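Local coordinates for methyltransferase (Streptomyces avermitilis, PDB 3GIW), which is probably an S-adenosyl-methionine-dependent methyltransferase with a Rossmann-like fold that binds S-adenosyl-L-homocysteine, its substrate and biological role being unassigned, at residues G78-L83 with P104-V109; L83-G88 with V109-D114. All coordinates share one frame; numbering follows the deposited sequence. Where two conformers were deposited one is given.

Interaction 1 (G78-L83 with P104-V109); sequences GIRQFL and PESRVV
Q81, F82 and L83 pair in parallel with R107, V108 and V109, joining the two strands of a Rossmann-type beta-alpha-beta unit whose helix, 95-102, packs over the face that carries F82 and V108. The backbone ladder supplies three bonds: R107 N gives to R80 O, F82 N to R107 O (2.9 Å), and V109 N to F82 O. R107 O also lies in plane at the F82 ring edge. Apolar contacts flank the ladder: V108 CG2 comes obliquely to F82 CB at 4.1 Å, and on the other face L83 and V109 run side by side, CD1 to CG1 at 3.9 Å. Among the polar links, Q81 and R107 extend alongside each other; R107 NH1, in one of two conformers, comes to 3.4 Å from Q81 OE1, a weak and doubtful bond, D157 N holding that oxygen more firmly. At the strand entrance R80 bends at chi2 (-74°), bringing NE to E105 OE2 in a salt bridge of 3.4 Å, with guanidinium and carboxylate planes 82° apart; its NH1 turns back to the carbonyls of I79 and A74. One water bridges this ion pair, accepting from R80 NE at 3.2 Å and donating to E105 OE2 at 2.7 Å.

Interaction 2 (L83-G88 with V109-D114); sequences LDIGTG and VYVDND
Parallel strand pairing gives way here to a polar turn, where T87 and G88 meet V111 and D112 at the C-terminal ends of neighbouring strands 81-85 and 107-112. D84 N bonds almost straight to V109 O (2.9 Å, 179°), whereas the return bond from V111 N to D84 O is weak. V111 N has a second acceptor in T87 OG1 (3.2 Å), and that hydroxyl donates to D84 OD2 at 2.9 Å, from above the carboxylate plane. D84 OD1 is held by T165. V111 O is gripped twice, by G86 N and T87 N from opposite faces of its carbonyl plane. With CG2 anti to its backbone N, T87 sets this methyl 3.5 Å from Y110 CD1, while D84 OD2 lies in plane at the ring edge. An alanine in place of T87 would probably leave D84 OD2 without its hydroxyl donor and open a gap beside the Y110 ring. On the other face I85 CD1 and L83 CD1 pack on V111 CG2. D112 OD2 accepts from G88 N (2.8 Å) across the contact, while OD1 takes D114 N in an Asx turn just before helix 115-119. A glycine-containing turn after the first strand, facing an acidic residue at the end of the second, is the hallmark of the S-adenosylmethionine site in Rossmann-like methyltransferases; D112 binds S-adenosyl-L-homocysteine in this protein, though none occupies this chain.

Overall arrangement
Interactions 1 and 2 are successive lengths of one strand pair, their centres about 15 Å apart and L83 and V109 common to both. Along the chain come 78-83, 83-88, helix 95-102, then 104-109 and 109-114, so a single right-handed crossover serves both contacts. The pair lies within a seven-stranded mixed sheet, with 132-137 beside 107-112 and 163-167 beside 81-85. Interaction 1 begins at the N-terminal ends of the strands, about 16 Å from the chain centre; interaction 2 reaches the C-terminal ends, only about 8 Å from it. The same strand pair thus runs from packing that holds no binding residue to D112, a residue of the S-adenosyl-L-homocysteine site, at its C-terminal end.

Interaction 1 (G78-L83 with P104-V109)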
ATOM      1  N   GLY A  78      17.219   4.278  -8.325  1.00 12.87           N
ATOM      2  CA  GLY A  78      18.152   5.020  -7.472  1.00 13.47           C
ATOM      3  C   GLY A  78      17.485   5.854  -6.380  1.00 13.02           C
ATOM      4  O   GLY A  78      18.101   6.768  -5.816  1.00 15.00           O
ATOM      5  N   ILE A  79      16.238   5.543  -6.055  1.00 12.75           N
ATOM      6  CA  ILE A  79      15.511   6.297  -5.048  1.00 12.92           C
ATOM      7  C   ILE A  79      15.986   5.934  -3.638  1.00 13.05           C
ATOM      8  O   ILE A  79      16.183   4.743  -3.293  1.00 14.89           O
ATOM      9  CB  ILE A  79      13.977   6.078  -5.164  1.00 13.68           C
ATOM     10  CG1 ILE A  79      13.444   6.625  -6.505  1.00 13.33           C
ATOM     11  CG2 ILE A  79      13.238   6.691  -3.959  1.00 13.56           C
ATOM     12  CD1 ILE A  79      13.565   8.180  -6.661  1.00 14.59           C
ATOM     13  N   ARG A  80      16.206   6.961  -2.822  1.00 11.98           N
ATOM     14  CA  ARG A  80      16.740   6.802  -1.473  1.00 12.70           C
ATOM     15  C   ARG A  80      15.820   7.377  -0.397  1.00 13.19           C
ATOM     16  O   ARG A  80      16.217   7.432   0.771  1.00 12.43           O
ATOM     17  CB  ARG A  80      18.131   7.476  -1.368  1.00 13.70           C
ATOM     18  CG  ARG A  80      19.162   6.931  -2.345  1.00 13.62           C
ATOM     19  CD  ARG A  80      19.646   5.568  -1.924  1.00 15.06           C
ATOM     20  NE  ARG A  80      20.539   4.969  -2.919  1.00 15.71           N
ATOM     21  CZ  ARG A  80      20.190   4.109  -3.872  1.00 14.80           C
ATOM     22  NH1 ARG A  80      18.937   3.654  -4.019  1.00 15.02           N
ATOM     23  NH2 ARG A  80      21.125   3.663  -4.697  1.00 17.16           N
ATOM     24  N   GLN A  81      14.607   7.793  -0.779  1.00 12.56           N
ATOM     25  CA  GLN A  81      13.630   8.342   0.149  1.00 11.28           C
ATOM     26  C   GLN A  81      12.244   7.845  -0.215  1.00 11.92           C
ATOM     27  O   GLN A  81      11.842   7.894  -1.380  1.00 11.57           O
ATOM     28  CB  GLN A  81      13.622   9.874   0.050  1.00 12.00           C
ATOM     29  CG  GLN A  81      14.971  10.523   0.341  1.00 12.77           C
ATOM     30  CD  GLN A  81      14.841  12.007   0.536  1.00 11.59           C
ATOM     31  OE1 GLN A  81      15.122  12.532   1.637  1.00 12.77           O
ATOM     32  NE2 GLN A  81      14.393  12.710  -0.524  1.00 11.13           N
ATOM     33  N   PHE A  82      11.488   7.411   0.793  1.00 11.81           N
ATOM     34  CA  PHE A  82      10.159   6.837   0.594  1.00 12.96           C
ATOM     35  C   PHE A  82       9.180   7.416   1.611  1.00 11.61           C
ATOM     36  O   PHE A  82       9.521   7.550   2.799  1.00 12.59           O
ATOM     37  CB  PHE A  82      10.217   5.298   0.777  1.00 14.40           C
ATOM     38  CG  PHE A  82      11.112   4.609  -0.200  1.00 14.18           C
ATOM     39  CD1 PHE A  82      12.506   4.662  -0.052  1.00 14.13           C
ATOM     40  CD2 PHE A  82      10.583   3.951  -1.302  1.00 14.94           C
ATOM     41  CE1 PHE A  82      13.369   4.051  -0.983  1.00 14.62           C
ATOM     42  CE2 PHE A  82      11.447   3.363  -2.232  1.00 15.11           C
ATOM     43  CZ  PHE A  82      12.809   3.403  -2.064  1.00 14.37           C
ATOM     44  N   LEU A  83       7.967   7.707   1.145  1.00 11.76           N
ATOM     45  CA  LEU A  83       6.839   8.113   1.947  1.00 12.08           C
ATOM     46  C   LEU A  83       5.710   7.097   1.710  1.00 12.37           C
ATOM     47  O   LEU A  83       5.116   7.069   0.640  1.00 13.09           O
ATOM     48  CB  LEU A  83       6.394   9.524   1.565  1.00 13.27           C
ATOM     49  CG  LEU A  83       5.192  10.082   2.323  1.00 12.73           C
ATOM     50  CD1 LEU A  83       5.282   9.969   3.841  1.00 14.04           C
ATOM     51  CD2 LEU A  83       4.917  11.562   1.923  1.00 14.38           C
ATOM     52  N   PRO A 104      22.117   1.570   2.428  1.00 18.31           N
ATOM     53  CA  PRO A 104      21.884   1.791   3.862  1.00 18.51           C
ATOM     54  C   PRO A 104      21.450   3.186   4.273  1.00 18.66           C
ATOM     55  O   PRO A 104      20.770   3.340   5.292  1.00 18.65           O
ATOM     56  CB  PRO A 104      23.239   1.458   4.509  1.00 19.53           C
ATOM     57  CG  PRO A 104      23.941   0.654   3.531  1.00 20.42           C
ATOM     58  CD  PRO A 104      23.447   0.991   2.168  1.00 19.93           C
ATOM     59  N   GLU A 105      21.814   4.197   3.483  1.00 17.66           N
ATOM     60  CA  GLU A 105      21.462   5.576   3.791  1.00 17.54           C
ATOM     61  C   GLU A 105      19.999   5.932   3.487  1.00 15.80           C
ATOM     62  O   GLU A 105      19.560   7.052   3.778  1.00 16.60           O
ATOM     63  CB  GLU A 105      22.430   6.541   3.067  1.00 19.72           C
ATOM     64  CG  GLU A 105      22.267   6.702   1.558  1.00 21.86           C
ATOM     65  CD  GLU A 105      22.870   5.580   0.717  1.00 23.96           C
ATOM     66  OE1 GLU A 105      23.353   4.576   1.290  1.00 24.54           O
ATOM     67  OE2 GLU A 105      22.861   5.724  -0.547  1.00 25.84           O
ATOM     68  N   SER A 106      19.247   4.985   2.931  1.00 15.50           N
ATOM     69  CA  SER A 106      17.838   5.246   2.588  1.00 14.64           C
ATOM     70  C   SER A 106      17.007   5.696   3.810  1.00 14.84           C
ATOM     71  O   SER A 106      17.256   5.297   4.960  1.00 15.17           O
ATOM     72  CB  SER A 106      17.160   4.052   1.878  1.00 15.21           C
ATOM     73  OG  SER A 106      17.864   3.623   0.713  1.00 17.58           O
ATOM     74  N   ARG A 107      16.021   6.540   3.515  1.00 14.90           N
ATOM     75  CA  ARG A 107      15.148   7.169   4.510  0.50 14.92           C
ATOM     76  C   ARG A 107      13.684   6.823   4.200  1.00 14.33           C
ATOM     77  O   ARG A 107      13.287   6.873   3.031  1.00 14.15           O
ATOM     78  CB  ARG A 107      15.309   8.687   4.453  0.50 15.29           C
ATOM     79  CG  ARG A 107      16.731   9.184   4.636  0.50 16.69           C
ATOM     80  CD  ARG A 107      16.868  10.612   4.147  0.50 17.77           C
ATOM     81  NE  ARG A 107      18.117  11.224   4.632  0.50 17.38           N
ATOM     82  CZ  ARG A 107      18.560  12.436   4.297  0.50 19.30           C
ATOM     83  NH1 ARG A 107      17.874  13.214   3.467  0.50 19.79           N
ATOM     84  NH2 ARG A 107      19.700  12.878   4.806  0.50 18.93           N
ATOM     85  N   VAL A 108      12.897   6.484   5.227  1.00 13.17           N
ATOM     86  CA  VAL A 108      11.496   6.082   5.032  1.00 13.30           C
ATOM     87  C   VAL A 108      10.637   6.689   6.123  1.00 12.68           C
ATOM     88  O   VAL A 108      10.981   6.629   7.314  1.00 13.45           O
ATOM     89  CB  VAL A 108      11.327   4.535   5.061  1.00 13.02           C
ATOM     90  CG1 VAL A 108       9.884   4.153   4.843  1.00 13.77           C
ATOM     91  CG2 VAL A 108      12.269   3.887   4.043  1.00 15.41           C
ATOM     92  N   VAL A 109       9.546   7.318   5.708  1.00 11.45           N
ATOM     93  CA  VAL A 109       8.499   7.749   6.640  1.00 11.97           C
ATOM     94  C   VAL A 109       7.278   6.848   6.384  1.00 11.96           C
ATOM     95  O   VAL A 109       6.763   6.796   5.270  1.00 12.79           O
ATOM     96  CB  VAL A 109       8.103   9.223   6.487  1.00 12.33           C
ATOM     97  CG1 VAL A 109       6.899   9.617   7.362  1.00 13.06           C
ATOM     98  CG2 VAL A 109       9.289  10.119   6.786  1.00 13.19           C
TER
HETATM   99  O   HOH W   1      23.717   4.432  -2.753  1.00 45.71           O

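Interaction 2 (L83-G88 with V109-D114)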
ATOM      1  N   LEU A  83       7.967   7.707   1.145  1.00 11.76           N
ATOM      2  CA  LEU A  83       6.839   8.113   1.947  1.00 12.08           C
ATOM      3  C   LEU A  83       5.710   7.097   1.710  1.00 12.37           C
ATOM      4  O   LEU A  83       5.116   7.069   0.640  1.00 13.09           O
ATOM      5  CB  LEU A  83       6.394   9.524   1.565  1.00 13.27           C
ATOM      6  CG  LEU A  83       5.192  10.082   2.323  1.00 12.73           C
ATOM      7  CD1 LEU A  83       5.282   9.969   3.841  1.00 14.04           C
ATOM      8  CD2 LEU A  83       4.917  11.562   1.923  1.00 14.38           C
ATOM      9  N   ASP A  84       5.433   6.286   2.736  1.00 12.08           N
ATOM     10  CA  ASP A  84       4.501   5.166   2.628  1.00 12.36           C
ATOM     11  C   ASP A  84       3.209   5.497   3.345  1.00 12.69           C
ATOM     12  O   ASP A  84       3.171   5.675   4.581  1.00 13.82           O
ATOM     13  CB  ASP A  84       5.128   3.933   3.258  1.00 13.55           C
ATOM     14  CG  ASP A  84       4.308   2.653   3.041  1.00 16.11           C
ATOM     15  OD1 ASP A  84       3.813   2.411   1.920  1.00 15.00           O
ATOM     16  OD2 ASP A  84       4.212   1.842   4.010  1.00 16.80           O
ATOM     17  N   ILE A  85       2.124   5.603   2.582  1.00 12.21           N
ATOM     18  CA  ILE A  85       0.835   6.045   3.084  1.00 13.03           C
ATOM     19  C   ILE A  85      -0.076   4.826   3.252  1.00 13.64           C
ATOM     20  O   ILE A  85      -0.402   4.162   2.274  1.00 14.93           O
ATOM     21  CB  ILE A  85       0.161   7.063   2.113  1.00 14.40           C
ATOM     22  CG1 ILE A  85       1.123   8.210   1.799  1.00 15.55           C
ATOM     23  CG2 ILE A  85      -1.215   7.527   2.677  1.00 14.54           C
ATOM     24  CD1 ILE A  85       1.535   9.009   2.960  1.00 17.85           C
ATOM     25  N   GLY A  86      -0.478   4.521   4.480  1.00 14.08           N
ATOM     26  CA  GLY A  86      -1.260   3.303   4.745  1.00 14.71           C
ATOM     27  C   GLY A  86      -0.372   2.079   4.929  1.00 14.07           C
ATOM     28  O   GLY A  86      -0.539   1.049   4.286  1.00 16.40           O
ATOM     29  N   THR A  87       0.599   2.201   5.829  1.00 13.43           N
ATOM     30  CA  THR A  87       1.616   1.178   6.046  1.00 13.13           C
ATOM     31  C   THR A  87       1.059  -0.207   6.485  1.00 13.01           C
ATOM     32  O   THR A  87       1.575  -1.270   6.054  1.00 15.00           O
ATOM     33  CB  THR A  87       2.626   1.684   7.082  1.00 14.58           C
ATOM     34  OG1 THR A  87       3.281   2.839   6.528  1.00 16.54           O
ATOM     35  CG2 THR A  87       3.688   0.570   7.471  1.00 15.50           C
ATOM     36  N   GLY A  88       0.052  -0.189   7.319  1.00 12.78           N
ATOM     37  CA  GLY A  88      -0.529  -1.428   7.822  1.00 14.06           C
ATOM     38  C   GLY A  88       0.353  -2.058   8.897  1.00 13.48           C
ATOM     39  O   GLY A  88       1.294  -1.446   9.406  1.00 15.14           O
ATOM     40  N   VAL A 109       9.546   7.318   5.708  1.00 11.45           N
ATOM     41  CA  VAL A 109       8.499   7.749   6.640  1.00 11.97           C
ATOM     42  C   VAL A 109       7.278   6.848   6.384  1.00 11.96           C
ATOM     43  O   VAL A 109       6.763   6.796   5.270  1.00 12.79           O
ATOM     44  CB  VAL A 109       8.103   9.223   6.487  1.00 12.33           C
ATOM     45  CG1 VAL A 109       6.899   9.617   7.362  1.00 13.06           C
ATOM     46  CG2 VAL A 109       9.289  10.119   6.786  1.00 13.19           C
ATOM     47  N   TYR A 110       6.788   6.211   7.454  1.00 10.85           N
ATOM     48  CA  TYR A 110       5.596   5.393   7.429  1.00 10.82           C
ATOM     49  C   TYR A 110       4.409   6.132   8.055  1.00 11.35           C
ATOM     50  O   TYR A 110       4.575   6.882   9.047  1.00 12.23           O
ATOM     51  CB  TYR A 110       5.868   4.189   8.270  1.00 12.09           C
ATOM     52  CG  TYR A 110       6.902   3.208   7.783  1.00 11.18           C
ATOM     53  CD1 TYR A 110       6.613   2.327   6.767  1.00 11.86           C
ATOM     54  CD2 TYR A 110       8.139   3.087   8.407  1.00 12.22           C
ATOM     55  CE1 TYR A 110       7.497   1.306   6.397  1.00 11.79           C
ATOM     56  CE2 TYR A 110       9.066   2.088   8.029  1.00 12.30           C
ATOM     57  CZ  TYR A 110       8.736   1.176   7.011  1.00 12.34           C
ATOM     58  OH  TYR A 110       9.582   0.152   6.627  1.00 13.47           O
ATOM     59  N   VAL A 111       3.213   5.896   7.532  1.00 12.12           N
ATOM     60  CA  VAL A 111       2.020   6.604   7.958  1.00 12.67           C
ATOM     61  C   VAL A 111       0.832   5.648   8.011  1.00 13.04           C
ATOM     62  O   VAL A 111       0.597   4.882   7.094  1.00 12.85           O
ATOM     63  CB  VAL A 111       1.673   7.742   6.957  1.00 13.05           C
ATOM     64  CG1 VAL A 111       0.476   8.546   7.446  1.00 14.92           C
ATOM     65  CG2 VAL A 111       2.908   8.644   6.701  1.00 13.70           C
ATOM     66  N   ASP A 112       0.087   5.640   9.113  1.00 12.37           N
ATOM     67  CA  ASP A 112      -1.186   4.912   9.169  1.00 13.81           C
ATOM     68  C   ASP A 112      -2.123   5.611  10.148  1.00 14.64           C
ATOM     69  O   ASP A 112      -1.682   6.460  10.937  1.00 14.79           O
ATOM     70  CB  ASP A 112      -0.994   3.413   9.570  1.00 13.44           C
ATOM     71  CG  ASP A 112      -2.079   2.484   9.012  1.00 15.38           C
ATOM     72  OD1 ASP A 112      -3.183   2.380   9.571  1.00 17.56           O
ATOM     73  OD2 ASP A 112      -1.832   1.798   8.006  1.00 15.56           O
ATOM     74  N   ASN A 113      -3.414   5.282  10.040  1.00 15.24           N
ATOM     75  CA  ASN A 113      -4.382   5.802  10.992  1.00 17.97           C
ATOM     76  C   ASN A 113      -4.979   4.744  11.937  1.00 16.34           C
ATOM     77  O   ASN A 113      -5.755   5.104  12.809  1.00 18.35           O
ATOM     78  CB  ASN A 113      -5.475   6.633  10.299  1.00 20.77           C
ATOM     79  CG  ASN A 113      -6.399   5.828   9.464  1.00 23.69           C
ATOM     80  OD1 ASN A 113      -6.187   4.649   9.205  1.00 27.42           O
ATOM     81  ND2 ASN A 113      -7.462   6.483   8.984  1.00 27.44           N
ATOM     82  N   ASP A 114      -4.626   3.470  11.782  1.00 14.63           N
ATOM     83  CA  ASP A 114      -5.092   2.433  12.708  1.00 14.45           C
ATOM     84  C   ASP A 114      -4.220   2.501  13.964  1.00 13.59           C
ATOM     85  O   ASP A 114      -3.018   2.303  13.860  1.00 13.84           O
ATOM     86  CB  ASP A 114      -5.011   1.066  12.044  1.00 14.33           C
ATOM     87  CG  ASP A 114      -5.554  -0.049  12.915  1.00 15.80           C
ATOM     88  OD1 ASP A 114      -5.500   0.146  14.141  1.00 15.01           O
ATOM     89  OD2 ASP A 114      -6.020  -1.075  12.359  1.00 17.64           O
TER